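Local coordinates for Lin0012 protein (Listeria innocua, PDB 3K17) that probably phosphorylates phosphomevalonate with ATP, as a GHMP-family kinase of the mevalonate pathway to isopentenyl diphosphate, at residues L68-E73 / F77-I82; I82-T87 / A148-L153; A130-F135 / L142-L147. One frame throughout, in Å; residues are numbered along the deposited sequence.

Contact 1. Residues L68-E73 / F77-I82; sequences LKPDGE and FTAEAI
L68 and I82 meet methyl to methyl where the loop ahead of helix 76-91 folds back along that helix, with A79 lying under the leucine. Two torsions set the leucine in place: CG is anti to the backbone N (chi1 171°), and chi2 of 58° turns CD1 aside and leaves CD2 extended from CA, pointing at the helix. From the helix, I82 answers with an extended CG1 branch (chi2 172°), which carries CD1 forward; the two side chains cross obliquely. L68 CD2 and I82 CD1 are only 3.5 Å apart, closer than a usual van der Waals contact. The same CD2 lies over the helix backbone, 3.9 Å from A79 CA, and L68 CG is 4.1 Å from A79 CB. The alanine methyl also meets the next part of the loop, with P70 CD 4.1 Å from A79 CB. It thus lies against both the leucine and the CD corner of the proline. Nearer the start of the helix the link is polar: a water accepts from F77 N at 3.0 Å and gives only a weak bond to E73 O, which also pairs with T76 OG1. W62 and L51 touch both L68 and I82, while V60 and W75 pack on P70. V127 of helix 119-135 also touches I82, so this apolar patch joins the loop to the helical layer of the GHMP kinase N-terminal domain. No direct hydrogen bond links the two segments. Their fit therefore depends on the shape of leucine, isoleucine, alanine and proline carbons, supplemented by one water bridge that is firm at F77 N and weak at E73 O.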
loop_
_atom_site.group_PDB
_atom_site.type_symbol
_atom_site.label_atom_id
_atom_site.label_comp_id
_atom_site.label_asym_id
_atom_site.label_seq_id
_atom_site.Cartn_x
_atom_site.Cartn_y
_atom_site.Cartn_z
ATOM N N LEU A 68 -5.371 13.403 -20.093
ATOM C CA LEU A 68 -3.996 13.696 -19.721
ATOM C C LEU A 68 -3.950 13.500 -18.207
ATOM O O LEU A 68 -4.626 14.208 -17.456
ATOM C CB LEU A 68 -3.625 15.134 -20.089
ATOM C CG LEU A 68 -2.278 15.643 -19.556
ATOM C CD1 LEU A 68 -1.139 14.746 -20.053
ATOM C CD2 LEU A 68 -2.068 17.077 -19.998
ATOM N N LYS A 69 -3.188 12.513 -17.754
ATOM C CA LYS A 69 -3.101 12.259 -16.325
ATOM C C LYS A 69 -1.684 11.903 -15.910
ATOM O O LYS A 69 -1.421 10.780 -15.491
ATOM C CB LYS A 69 -4.063 11.135 -15.919
ATOM C CG LYS A 69 -4.027 9.899 -16.810
ATOM C CD LYS A 69 -4.798 8.748 -16.171
ATOM C CE LYS A 69 -4.894 7.527 -17.085
ATOM N NZ LYS A 69 -5.927 7.689 -18.148
ATOM N N PRO A 70 -0.755 12.868 -16.006
ATOM C CA PRO A 70 0.649 12.639 -15.637
ATOM C C PRO A 70 0.838 12.422 -14.131
ATOM O O PRO A 70 -0.060 12.697 -13.340
ATOM C CB PRO A 70 1.349 13.894 -16.153
ATOM C CG PRO A 70 0.294 14.956 -15.967
ATOM C CD PRO A 70 -0.978 14.267 -16.416
ATOM N N ASP A 71 2.004 11.921 -13.738
ATOM C CA ASP A 71 2.274 11.663 -12.326
ATOM C C ASP A 71 2.701 12.891 -11.522
ATOM O O ASP A 71 2.348 13.020 -10.350
ATOM C CB ASP A 71 3.337 10.565 -12.185
ATOM C CG ASP A 71 2.839 9.207 -12.657
ATOM O OD1 ASP A 71 1.767 8.764 -12.189
ATOM O OD2 ASP A 71 3.521 8.576 -13.493
ATOM N N GLY A 72 3.454 13.789 -12.145
ATOM C CA GLY A 72 3.913 14.977 -11.446
ATOM C C GLY A 72 2.825 15.858 -10.841
ATOM O O GLY A 72 1.829 16.183 -11.488
ATOM N N GLU A 73 3.031 16.257 -9.593
ATOM C CA GLU A 73 2.084 17.101 -8.875
ATOM C C GLU A 73 1.893 18.484 -9.497
ATOM O O GLU A 73 0.811 19.065 -9.418
ATOM C CB GLU A 73 2.550 17.271 -7.426
ATOM C CG GLU A 73 1.852 18.385 -6.661
ATOM C CD GLU A 73 2.553 18.710 -5.350
ATOM O OE1 GLU A 73 2.718 17.791 -4.523
ATOM O OE2 GLU A 73 2.939 19.883 -5.148
ATOM N N PHE A 77 -2.895 21.614 -12.351
ATOM C CA PHE A 77 -3.742 22.693 -12.854
ATOM C C PHE A 77 -3.918 22.677 -14.366
ATOM O O PHE A 77 -5.039 22.760 -14.846
ATOM C CB PHE A 77 -3.225 24.068 -12.407
ATOM C CG PHE A 77 -3.600 24.422 -10.993
ATOM C CD1 PHE A 77 -4.923 24.730 -10.667
ATOM C CD2 PHE A 77 -2.641 24.435 -9.987
ATOM C CE1 PHE A 77 -5.290 25.048 -9.350
ATOM C CE2 PHE A 77 -2.996 24.753 -8.664
ATOM C CZ PHE A 77 -4.328 25.059 -8.351
ATOM N N THR A 78 -2.822 22.566 -15.113
ATOM C CA THR A 78 -2.915 22.570 -16.567
ATOM C C THR A 78 -3.511 21.290 -17.135
ATOM O O THR A 78 -4.222 21.330 -18.151
ATOM C CB THR A 78 -1.536 22.853 -17.227
ATOM O OG1 THR A 78 -0.563 21.922 -16.742
ATOM C CG2 THR A 78 -1.079 24.262 -16.895
ATOM N N ALA A 79 -3.237 20.157 -16.493
ATOM C CA ALA A 79 -3.792 18.895 -16.970
ATOM C C ALA A 79 -5.305 18.941 -16.818
ATOM O O ALA A 79 -6.037 18.479 -17.686
ATOM C CB ALA A 79 -3.231 17.717 -16.177
ATOM N N GLU A 80 -5.769 19.495 -15.705
ATOM C CA GLU A 80 -7.204 19.576 -15.461
ATOM C C GLU A 80 -7.883 20.476 -16.497
ATOM O O GLU A 80 -8.970 20.165 -16.976
ATOM C CB GLU A 80 -7.470 20.114 -14.055
ATOM C CG GLU A 80 -8.933 20.176 -13.676
ATOM C CD GLU A 80 -9.511 18.819 -13.319
ATOM O OE1 GLU A 80 -8.743 17.838 -13.259
ATOM O OE2 GLU A 80 -10.736 18.734 -13.088
ATOM N N ALA A 81 -7.242 21.596 -16.824
ATOM C CA ALA A 81 -7.794 22.524 -17.810
ATOM C C ALA A 81 -7.884 21.829 -19.168
ATOM O O ALA A 81 -8.856 21.990 -19.888
ATOM C CB ALA A 81 -6.927 23.762 -17.905
ATOM N N ILE A 82 -6.862 21.045 -19.508
ATOM C CA ILE A 82 -6.843 20.313 -20.769
ATOM C C ILE A 82 -7.948 19.250 -20.788
ATOM O O ILE A 82 -8.626 19.053 -21.801
ATOM C CB ILE A 82 -5.460 19.629 -20.982
ATOM C CG1 ILE A 82 -4.413 20.687 -21.320
ATOM C CG2 ILE A 82 -5.545 18.573 -22.081
ATOM C CD1 ILE A 82 -2.985 20.157 -21.351
HETATM O O HOH W 1 -0.447 21.976 -10.640
#

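Contact 2. Residues I82-T87 / A148-L153; sequences INIATT and AALSHL
I84 and S151 mark the closest backbone approach of two helices, 76-91 and 141-156, with their CA atoms 6.7 Å apart. I84 supplies most of the interface with both of its branches. Its CG1 is anti to the backbone N (chi1 -168°) and the chain runs on extended, so CD1 reaches the second helix as the leading atom. CD1 lies 3.7 Å from L150 CB and 4.1 Å from S151 N. The shorter branch ends at CG2, which comes 4.1 Å from S151 CB. CD1 thus spans two successive residues, L150 and S151, and CG2 adds a second touch on S151. L150 lies across the isoleucine at about a right angle, with its CD1 4.1 Å from I84 CD1. All three side chains are buried, and no hydrogen bond passes between the segments. Within helix 76-91, I82 O is gripped twice by T86: OG1 donates to it at 2.8 Å, tilted 33° from the carbonyl plane, and the backbone N of T86 comes from the opposite face. Around the contact, helix 192-197 covers I84 and L150 through L192, and M196 adds to L150. A188 of the second subunit also packs on I84. On other sides of these helices, helix 119-135 lies against A85 and H152, helix 162-169 against A148 and H152, within the helical layer of the N-terminal GHMP kinase domain.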
loop_
_atom_site.group_PDB
_atom_site.type_symbol
_atom_site.label_atom_id
_atom_site.label_comp_id
_atom_site.label_asym_id
_atom_site.label_seq_id
_atom_site.Cartn_x
_atom_site.Cartn_y
_atom_site.Cartn_z
ATOM N N ILE A 82 -6.862 21.045 -19.508
ATOM C CA ILE A 82 -6.843 20.313 -20.769
ATOM C C ILE A 82 -7.948 19.250 -20.788
ATOM O O ILE A 82 -8.626 19.053 -21.801
ATOM C CB ILE A 82 -5.460 19.629 -20.982
ATOM C CG1 ILE A 82 -4.413 20.687 -21.320
ATOM C CG2 ILE A 82 -5.545 18.573 -22.081
ATOM C CD1 ILE A 82 -2.985 20.157 -21.351
ATOM N N ASN A 83 -8.132 18.571 -19.661
ATOM C CA ASN A 83 -9.146 17.526 -19.567
ATOM C C ASN A 83 -10.565 18.088 -19.672
ATOM O O ASN A 83 -11.404 17.556 -20.403
ATOM C CB ASN A 83 -8.962 16.744 -18.258
ATOM C CG ASN A 83 -7.706 15.865 -18.277
ATOM O OD1 ASN A 83 -7.070 15.619 -17.238
ATOM N ND2 ASN A 83 -7.348 15.389 -19.461
ATOM N N ILE A 84 -10.840 19.168 -18.954
ATOM C CA ILE A 84 -12.167 19.752 -19.014
ATOM C C ILE A 84 -12.423 20.366 -20.397
ATOM O O ILE A 84 -13.534 20.294 -20.910
ATOM C CB ILE A 84 -12.359 20.823 -17.919
ATOM C CG1 ILE A 84 -13.837 21.194 -17.811
ATOM C CG2 ILE A 84 -11.530 22.059 -18.247
ATOM C CD1 ILE A 84 -14.136 22.172 -16.689
ATOM N N ALA A 85 -11.399 20.956 -21.008
ATOM C CA ALA A 85 -11.578 21.553 -22.333
ATOM C C ALA A 85 -11.879 20.440 -23.340
ATOM O O ALA A 85 -12.730 20.582 -24.224
ATOM C CB ALA A 85 -10.335 22.308 -22.742
ATOM N N THR A 86 -11.177 19.326 -23.185
ATOM C CA THR A 86 -11.352 18.171 -24.048
ATOM C C THR A 86 -12.769 17.613 -23.932
ATOM O O THR A 86 -13.397 17.291 -24.936
ATOM C CB THR A 86 -10.328 17.068 -23.684
ATOM O OG1 THR A 86 -9.014 17.496 -24.069
ATOM C CG2 THR A 86 -10.672 15.761 -24.371
ATOM N N THR A 87 -13.263 17.488 -22.703
ATOM C CA THR A 87 -14.606 16.980 -22.478
ATOM C C THR A 87 -15.637 17.954 -23.056
ATOM O O THR A 87 -16.669 17.533 -23.584
ATOM C CB THR A 87 -14.884 16.771 -20.976
ATOM O OG1 THR A 87 -14.086 15.681 -20.499
ATOM C CG2 THR A 87 -16.370 16.461 -20.730
ATOM N N ALA A 148 -12.686 27.426 -17.021
ATOM C CA ALA A 148 -11.508 27.737 -16.223
ATOM C C ALA A 148 -11.796 27.717 -14.724
ATOM O O ALA A 148 -10.963 27.256 -13.926
ATOM C CB ALA A 148 -10.949 29.100 -16.636
ATOM N N ALA A 149 -12.968 28.214 -14.338
ATOM C CA ALA A 149 -13.361 28.254 -12.934
ATOM C C ALA A 149 -13.613 26.855 -12.359
ATOM O O ALA A 149 -13.180 26.551 -11.241
ATOM C CB ALA A 149 -14.607 29.121 -12.759
ATOM N N LEU A 150 -14.328 26.017 -13.106
ATOM C CA LEU A 150 -14.599 24.652 -12.653
ATOM C C LEU A 150 -13.272 23.916 -12.505
ATOM O O LEU A 150 -13.043 23.226 -11.520
ATOM C CB LEU A 150 -15.466 23.896 -13.661
ATOM C CG LEU A 150 -16.952 24.255 -13.751
ATOM C CD1 LEU A 150 -17.630 23.417 -14.828
ATOM C CD2 LEU A 150 -17.609 24.007 -12.401
ATOM N N SER A 151 -12.408 24.065 -13.503
ATOM C CA SER A 151 -11.102 23.413 -13.492
ATOM C C SER A 151 -10.307 23.800 -12.251
ATOM O O SER A 151 -9.873 22.943 -11.480
ATOM C CB SER A 151 -10.302 23.806 -14.743
ATOM O OG SER A 151 -9.011 23.204 -14.749
ATOM N N HIS A 152 -10.134 25.101 -12.063
ATOM C CA HIS A 152 -9.354 25.618 -10.955
ATOM C C HIS A 152 -9.918 25.326 -9.567
ATOM O O HIS A 152 -9.159 25.040 -8.643
ATOM C CB HIS A 152 -9.147 27.127 -11.133
ATOM C CG HIS A 152 -8.063 27.695 -10.268
ATOM N ND1 HIS A 152 -8.258 28.022 -8.943
ATOM C CD2 HIS A 152 -6.766 27.977 -10.538
ATOM C CE1 HIS A 152 -7.128 28.484 -8.434
ATOM N NE2 HIS A 152 -6.207 28.466 -9.381
ATOM N N LEU A 153 -11.234 25.374 -9.409
ATOM C CA LEU A 153 -11.803 25.131 -8.091
ATOM C C LEU A 153 -11.662 23.679 -7.625
ATOM O O LEU A 153 -11.384 23.439 -6.456
ATOM C CB LEU A 153 -13.265 25.596 -8.038
ATOM C CG LEU A 153 -14.441 24.762 -8.532
ATOM C CD1 LEU A 153 -14.747 23.655 -7.528
ATOM C CD2 LEU A 153 -15.664 25.681 -8.684
#

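Contact 3. Residues A130-F135 / L142-L147; sequences ALMTKF and LKKFKL
M132 and K144 join two consecutive helices, 119-135 and 141-156, which are connected by a short loop and packed against each other in the helical layer of the N-terminal GHMP kinase domain. M132 is a selenomethionine; its side chain and that of K144 run alongside with their ends pointing opposite ways. The lysine contributes its hydrocarbon part: K144 CD lies 3.9 Å from M132 CB and equally close to M132 CG, while K144 CG is 4.0 Å from M132 CG. A bend at chi3 (-70°) in the lysine then turns its amino end away to N129 OD1, its hydrogen-bond partner on helix 119-135. One side chain therefore packs through its carbons and bonds through its nitrogen to the same partner helix. One turn beyond K144, L147 meets the selenium. The bend of M132 at chi2 (-53°) brings the selenium to the leucine, while that at chi3 turns CE off toward A85 of helix 76-91; the two side chains cross at a slant. F88 and L89 of helix 76-91 also touch M132, so its side chain is packed among three helices, while M168 of helix 162-169 and I139 lie on K144. The selenium's nearest partner across the segments is a leucine methyl: M132 SE to L147 CD1, 4.2 Å.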
loop_
_atom_site.group_PDB
_atom_site.type_symbol
_atom_site.label_atom_id
_atom_site.label_comp_id
_atom_site.label_asym_id
_atom_site.label_seq_id
_atom_site.Cartn_x
_atom_site.Cartn_y
_atom_site.Cartn_z
ATOM N N ALA A 130 -6.197 29.006 -25.205
ATOM C CA ALA A 130 -5.459 28.403 -26.308
ATOM C C ALA A 130 -6.246 27.300 -27.019
ATOM O O ALA A 130 -6.255 27.240 -28.242
ATOM C CB ALA A 130 -4.125 27.849 -25.811
ATOM N N LEU A 131 -6.905 26.427 -26.265
ATOM C CA LEU A 131 -7.653 25.334 -26.884
ATOM C C LEU A 131 -8.962 25.795 -27.513
ATOM O O LEU A 131 -9.398 25.232 -28.519
ATOM C CB LEU A 131 -7.923 24.209 -25.872
ATOM C CG LEU A 131 -6.673 23.417 -25.436
ATOM C CD1 LEU A 131 -7.011 22.444 -24.321
ATOM C CD2 LEU A 131 -6.104 22.677 -26.631
HETATM N N MSE A 132 -9.602 26.800 -26.923
HETATM C CA MSE A 132 -10.841 27.299 -27.493
HETATM C C MSE A 132 -10.538 28.071 -28.777
HETATM O O MSE A 132 -11.238 27.915 -29.777
HETATM C CB MSE A 132 -11.588 28.193 -26.505
HETATM C CG MSE A 132 -12.173 27.454 -25.301
HETATM SE SE MSE A 132 -13.295 25.933 -25.733
HETATM C CE MSE A 132 -11.953 24.521 -25.608
ATOM N N THR A 133 -9.491 28.888 -28.759
ATOM C CA THR A 133 -9.132 29.657 -29.948
ATOM C C THR A 133 -8.810 28.688 -31.087
ATOM O O THR A 133 -9.170 28.920 -32.242
ATOM C CB THR A 133 -7.899 30.561 -29.699
ATOM O OG1 THR A 133 -8.196 31.516 -28.676
ATOM C CG2 THR A 133 -7.521 31.316 -30.974
ATOM N N LYS A 134 -8.154 27.588 -30.740
ATOM C CA LYS A 134 -7.756 26.570 -31.702
ATOM C C LYS A 134 -8.876 25.652 -32.200
ATOM O O LYS A 134 -8.909 25.305 -33.380
ATOM C CB LYS A 134 -6.645 25.706 -31.090
ATOM C CG LYS A 134 -6.218 24.512 -31.926
ATOM C CD LYS A 134 -5.518 24.939 -33.210
ATOM C CE LYS A 134 -5.016 23.725 -33.984
ATOM N NZ LYS A 134 -4.331 24.113 -35.250
ATOM N N PHE A 135 -9.795 25.267 -31.319
ATOM C CA PHE A 135 -10.854 24.332 -31.700
ATOM C C PHE A 135 -12.306 24.819 -31.699
ATOM O O PHE A 135 -13.157 24.191 -32.320
ATOM C CB PHE A 135 -10.774 23.083 -30.812
ATOM C CG PHE A 135 -9.493 22.304 -30.960
ATOM C CD1 PHE A 135 -9.275 21.501 -32.076
ATOM C CD2 PHE A 135 -8.495 22.387 -29.986
ATOM C CE1 PHE A 135 -8.083 20.792 -32.226
ATOM C CE2 PHE A 135 -7.295 21.681 -30.125
ATOM C CZ PHE A 135 -7.089 20.884 -31.244
ATOM N N LEU A 142 -17.616 34.252 -21.277
ATOM C CA LEU A 142 -18.231 33.795 -20.037
ATOM C C LEU A 142 -18.200 32.272 -19.930
ATOM O O LEU A 142 -18.029 31.728 -18.842
ATOM C CB LEU A 142 -19.671 34.294 -19.933
ATOM C CG LEU A 142 -20.475 33.747 -18.754
ATOM C CD1 LEU A 142 -19.757 34.061 -17.440
ATOM C CD2 LEU A 142 -21.879 34.360 -18.767
ATOM N N LYS A 143 -18.381 31.584 -21.050
ATOM C CA LYS A 143 -18.339 30.130 -21.023
ATOM C C LYS A 143 -16.897 29.692 -20.730
ATOM O O LYS A 143 -16.674 28.723 -20.007
ATOM C CB LYS A 143 -18.825 29.539 -22.352
ATOM C CG LYS A 143 -20.322 29.716 -22.604
ATOM C CD LYS A 143 -20.754 29.034 -23.906
ATOM C CE LYS A 143 -22.216 29.323 -24.265
ATOM N NZ LYS A 143 -23.191 28.680 -23.339
ATOM N N LYS A 144 -15.924 30.410 -21.281
ATOM C CA LYS A 144 -14.522 30.081 -21.032
ATOM C C LYS A 144 -14.206 30.299 -19.551
ATOM O O LYS A 144 -13.462 29.529 -18.945
ATOM C CB LYS A 144 -13.606 30.927 -21.922
ATOM C CG LYS A 144 -13.806 30.633 -23.406
ATOM C CD LYS A 144 -12.704 31.192 -24.291
ATOM C CE LYS A 144 -12.750 32.712 -24.372
ATOM N NZ LYS A 144 -11.683 33.228 -25.271
ATOM N N PHE A 145 -14.787 31.335 -18.955
ATOM C CA PHE A 145 -14.549 31.574 -17.542
ATOM C C PHE A 145 -15.056 30.373 -16.751
ATOM O O PHE A 145 -14.400 29.918 -15.819
ATOM C CB PHE A 145 -15.285 32.818 -17.043
ATOM C CG PHE A 145 -15.389 32.880 -15.551
ATOM C CD1 PHE A 145 -14.293 33.262 -14.777
ATOM C CD2 PHE A 145 -16.561 32.487 -14.909
ATOM C CE1 PHE A 145 -14.366 33.248 -13.387
ATOM C CE2 PHE A 145 -16.639 32.471 -13.515
ATOM C CZ PHE A 145 -15.535 32.854 -12.755
ATOM N N LYS A 146 -16.237 29.880 -17.119
ATOM C CA LYS A 146 -16.839 28.741 -16.436
ATOM C C LYS A 146 -15.962 27.487 -16.526
ATOM O O LYS A 146 -15.824 26.756 -15.554
ATOM C CB LYS A 146 -18.226 28.436 -17.019
ATOM C CG LYS A 146 -19.292 29.491 -16.737
ATOM C CD LYS A 146 -20.617 29.059 -17.348
ATOM C CE LYS A 146 -21.716 30.090 -17.142
ATOM N NZ LYS A 146 -22.993 29.636 -17.774
ATOM N N LEU A 147 -15.397 27.225 -17.697
ATOM C CA LEU A 147 -14.524 26.066 -17.854
ATOM C C LEU A 147 -13.305 26.250 -16.943
ATOM O O LEU A 147 -12.952 25.360 -16.178
ATOM C CB LEU A 147 -14.065 25.935 -19.308
ATOM C CG LEU A 147 -15.124 25.550 -20.347
ATOM C CD1 LEU A 147 -14.543 25.700 -21.746
ATOM C CD2 LEU A 147 -15.598 24.115 -20.106
#

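How the contacts relate
Helix 76-91 carries contacts 1 and 2, which share I82 and have centres about 10 Å apart; helix 141-156 carries contacts 2 and 3, about 9 Å apart. Contacts 1 and 3 are about 17 Å apart, centre to centre, yet L131 CD1 reaches I82 CA at 4.1 Å. L131 CD1 also lies 3.7 Å from A85 CB, and I84 CD1 packs 3.4 Å from L147 O, joining contact 2 to contact 3. F77 of contact 1 stacks on H152, whose NE2 bonds S120 OG. S120 belongs to the glycine-rich GLGSSAA sequence, which in GHMP kinases binds nucleotide phosphates, so the F77-H152 end of the group probably lies behind the ATP site.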